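Local coordinates for protein probable zinc protease PqqL (PDB 6OFT) that is probably a periplasmic zinc metalloprotease of the M16 family, this chain being the first half of the protein, which carries the predicted zinc site, at residues D30-W35 with L102-K107. Residues are numbered along the deposited sequence; the frame is centred on the assembly and turned at random.
Sequences DQVNLW and LPTTQK
V32 and L102 form a hydrogen-bonded pair between antiparallel neighbours, strands 31-38 and 96-103, in the six-stranded mixed sheet of the M16 peptidase domain. V32 N gives its hydrogen to L102 O (3.2 Å), and L102 N returns one to V32 O (3.1 Å). Where 96-103 runs out, T104 N still reaches D30 O at 2.8 Å, standing 46° out of that carbonyl's plane, and P103 CA adds a CH···O contact to the same oxygen. A water links D30 OD1 to T104 OG1. Q31 and P103 are a non-hydrogen-bonded pair whose side chains diverge, but the Q31 chain bends at chi2 (74°), which sets CD 3.6 Å from L102 O, and the amide lies over the L102 backbone. NE2 is held by S101 OG, which also bonds N33 OD1. An alanine in place of Q31 would probably leave S101 OG without this amide partner and uncover the L102 backbone beneath it. On the face bearing V32 and L102, L102 CD2 touches V32 CG1 and L34 CD1; helix 107-122 packs here through L110, V113 and F117. At its start K107 NZ bonds T104 O and forms a salt bridge with E211. T104 turns its hydroxyl to the water and its methyl to the valine: with CG2 anti to the carbonyl carbon, that methyl lies 3.7 Å from V32 CB.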
ATOM      1  N   ASP A  30      10.002 -25.799   3.879  1.00 22.75           N
ATOM      2  CA  ASP A  30      10.750 -25.987   2.630  1.00 22.29           C
ATOM      3  C   ASP A  30      10.276 -25.095   1.488  1.00 25.88           C
ATOM      4  O   ASP A  30      10.454 -25.446   0.321  1.00 25.51           O
ATOM      5  CB  ASP A  30      10.773 -27.471   2.202  1.00 24.41           C
ATOM      6  CG  ASP A  30      11.293 -28.393   3.270  1.00 31.98           C
ATOM      7  OD1 ASP A  30      12.351 -28.074   3.865  1.00 30.56           O
ATOM      8  OD2 ASP A  30      10.644 -29.439   3.515  1.00 38.79           O
ATOM      9  N   GLN A  31       9.718 -23.927   1.826  1.00 22.27           N
ATOM     10  CA  GLN A  31       9.279 -22.943   0.859  1.00 21.91           C
ATOM     11  C   GLN A  31      10.086 -21.667   1.059  1.00 25.15           C
ATOM     12  O   GLN A  31      10.443 -21.339   2.183  1.00 24.00           O
ATOM     13  CB  GLN A  31       7.767 -22.662   0.970  1.00 23.29           C
ATOM     14  CG  GLN A  31       7.183 -21.929  -0.269  1.00 29.74           C
ATOM     15  CD  GLN A  31       7.027 -22.791  -1.510  1.00 33.60           C
ATOM     16  OE1 GLN A  31       7.130 -24.018  -1.477  1.00 26.07           O
ATOM     17  NE2 GLN A  31       6.748 -22.166  -2.640  1.00 26.28           N
ATOM     18  N   VAL A  32      10.392 -20.971  -0.048  1.00 22.81           N
ATOM     19  CA  VAL A  32      11.118 -19.704  -0.049  1.00 22.91           C
ATOM     20  C   VAL A  32      10.526 -18.753  -1.093  1.00 26.75           C
ATOM     21  O   VAL A  32      10.095 -19.184  -2.156  1.00 25.91           O
ATOM     22  CB  VAL A  32      12.652 -19.911  -0.251  1.00 26.26           C
ATOM     23  CG1 VAL A  32      12.980 -20.409  -1.662  1.00 25.45           C
ATOM     24  CG2 VAL A  32      13.436 -18.640   0.074  1.00 25.90           C
ATOM     25  N   ASN A  33      10.508 -17.461  -0.766  1.00 23.92           N
ATOM     26  CA  ASN A  33      10.130 -16.382  -1.652  1.00 22.87           C
ATOM     27  C   ASN A  33      11.417 -15.677  -2.008  1.00 24.81           C
ATOM     28  O   ASN A  33      12.257 -15.416  -1.132  1.00 22.80           O
ATOM     29  CB  ASN A  33       9.162 -15.413  -0.983  1.00 21.45           C
ATOM     30  CG  ASN A  33       7.731 -15.859  -1.010  1.00 34.95           C
ATOM     31  OD1 ASN A  33       7.369 -16.865  -1.628  1.00 25.48           O
ATOM     32  ND2 ASN A  33       6.889 -15.130  -0.306  1.00 26.28           N
ATOM     33  N   LEU A  34      11.613 -15.460  -3.307  1.00 21.14           N
ATOM     34  CA  LEU A  34      12.770 -14.750  -3.846  1.00 21.61           C
ATOM     35  C   LEU A  34      12.187 -13.596  -4.632  1.00 23.85           C
ATOM     36  O   LEU A  34      11.457 -13.824  -5.603  1.00 22.12           O
ATOM     37  CB  LEU A  34      13.643 -15.653  -4.747  1.00 22.00           C
ATOM     38  CG  LEU A  34      14.191 -16.958  -4.148  1.00 26.65           C
ATOM     39  CD1 LEU A  34      14.917 -17.758  -5.211  1.00 26.74           C
ATOM     40  CD2 LEU A  34      15.141 -16.696  -2.957  1.00 28.64           C
ATOM     41  N   TRP A  35      12.384 -12.365  -4.129  1.00 19.19           N
ATOM     42  CA  TRP A  35      11.848 -11.168  -4.763  1.00 19.12           C
ATOM     43  C   TRP A  35      12.962 -10.211  -5.107  1.00 23.41           C
ATOM     44  O   TRP A  35      13.776  -9.880  -4.237  1.00 22.27           O
ATOM     45  CB  TRP A  35      10.860 -10.411  -3.836  1.00 18.54           C
ATOM     46  CG  TRP A  35       9.515 -11.031  -3.557  1.00 19.92           C
ATOM     47  CD1 TRP A  35       9.138 -12.337  -3.735  1.00 22.88           C
ATOM     48  CD2 TRP A  35       8.404 -10.375  -2.933  1.00 19.81           C
ATOM     49  NE1 TRP A  35       7.835 -12.514  -3.322  1.00 22.26           N
ATOM     50  CE2 TRP A  35       7.363 -11.327  -2.816  1.00 23.71           C
ATOM     51  CE3 TRP A  35       8.190  -9.068  -2.451  1.00 20.97           C
ATOM     52  CZ2 TRP A  35       6.135 -11.023  -2.206  1.00 23.18           C
ATOM     53  CZ3 TRP A  35       6.954  -8.753  -1.892  1.00 22.42           C
ATOM     54  CH2 TRP A  35       5.941  -9.720  -1.786  1.00 23.38           C
ATOM     55  N   LEU A 102       9.258 -20.946  -4.619  1.00 19.15           N
ATOM     56  CA  LEU A 102       9.573 -22.313  -5.020  1.00 19.77           C
ATOM     57  C   LEU A 102      10.024 -23.137  -3.813  1.00 24.71           C
ATOM     58  O   LEU A 102      10.399 -22.541  -2.798  1.00 23.81           O
ATOM     59  CB  LEU A 102      10.664 -22.315  -6.137  1.00 19.87           C
ATOM     60  CG  LEU A 102      12.137 -22.108  -5.741  1.00 23.85           C
ATOM     61  CD1 LEU A 102      13.053 -22.692  -6.786  1.00 23.49           C
ATOM     62  CD2 LEU A 102      12.476 -20.630  -5.523  1.00 24.28           C
ATOM     63  N   PRO A 103      10.059 -24.493  -3.902  1.00 22.07           N
ATOM     64  CA  PRO A 103      10.604 -25.278  -2.783  1.00 21.77           C
ATOM     65  C   PRO A 103      12.112 -25.046  -2.613  1.00 24.78           C
ATOM     66  O   PRO A 103      12.788 -24.645  -3.563  1.00 22.88           O
ATOM     67  CB  PRO A 103      10.347 -26.734  -3.209  1.00 24.04           C
ATOM     68  CG  PRO A 103       9.391 -26.665  -4.354  1.00 27.87           C
ATOM     69  CD  PRO A 103       9.674 -25.370  -5.025  1.00 23.52           C
ATOM     70  N   THR A 104      12.649 -25.328  -1.418  1.00 22.65           N
ATOM     71  CA  THR A 104      14.086 -25.196  -1.151  1.00 23.10           C
ATOM     72  C   THR A 104      14.797 -26.554  -1.318  1.00 29.52           C
ATOM     73  O   THR A 104      16.026 -26.602  -1.282  1.00 30.94           O
ATOM     74  CB  THR A 104      14.327 -24.703   0.277  1.00 30.74           C
ATOM     75  OG1 THR A 104      13.708 -25.611   1.186  1.00 30.89           O
ATOM     76  CG2 THR A 104      13.814 -23.309   0.515  1.00 30.37           C
ATOM     77  N   THR A 105      14.030 -27.639  -1.513  1.00 25.71           N
ATOM     78  CA  THR A 105      14.545 -29.012  -1.539  1.00 27.08           C
ATOM     79  C   THR A 105      15.317 -29.406  -2.822  1.00 31.56           C
ATOM     80  O   THR A 105      16.108 -30.352  -2.763  1.00 31.29           O
ATOM     81  CB  THR A 105      13.419 -29.993  -1.214  1.00 37.29           C
ATOM     82  OG1 THR A 105      12.280 -29.682  -2.008  1.00 35.62           O
ATOM     83  CG2 THR A 105      13.020 -29.934   0.268  1.00 38.33           C
ATOM     84  N   GLN A 106      15.120 -28.694  -3.956  1.00 27.00           N
ATOM     85  CA  GLN A 106      15.857 -28.976  -5.198  1.00 26.25           C
ATOM     86  C   GLN A 106      16.826 -27.800  -5.402  1.00 27.67           C
ATOM     87  O   GLN A 106      16.418 -26.728  -5.840  1.00 25.09           O
ATOM     88  CB  GLN A 106      14.901 -29.168  -6.397  1.00 27.35           C
ATOM     89  CG  GLN A 106      15.230 -30.345  -7.327  1.00 34.24           C
ATOM     90  CD  GLN A 106      16.491 -30.179  -8.162  1.00 53.46           C
ATOM     91  OE1 GLN A 106      17.051 -29.088  -8.319  1.00 42.00           O
ATOM     92  NE2 GLN A 106      16.975 -31.276  -8.716  1.00 52.68           N
ATOM     93  N   LYS A 107      18.094 -27.990  -4.996  1.00 23.80           N
ATOM     94  CA  LYS A 107      19.142 -26.963  -5.032  1.00 23.28           C
ATOM     95  C   LYS A 107      19.487 -26.462  -6.435  1.00 26.57           C
ATOM     96  O   LYS A 107      19.750 -25.272  -6.600  1.00 25.12           O
ATOM     97  CB  LYS A 107      20.414 -27.437  -4.291  1.00 26.51           C
ATOM     98  CG  LYS A 107      20.190 -27.903  -2.837  1.00 36.99           C
ATOM     99  CD  LYS A 107      19.456 -26.862  -1.978  1.00 38.32           C
ATOM    100  CE  LYS A 107      19.261 -27.291  -0.549  1.00 43.19           C
ATOM    101  NZ  LYS A 107      18.473 -26.277   0.207  1.00 38.57           N
TER
HETATM  102  O   HOH W   1      14.333 -26.148   4.001  1.00 36.92           O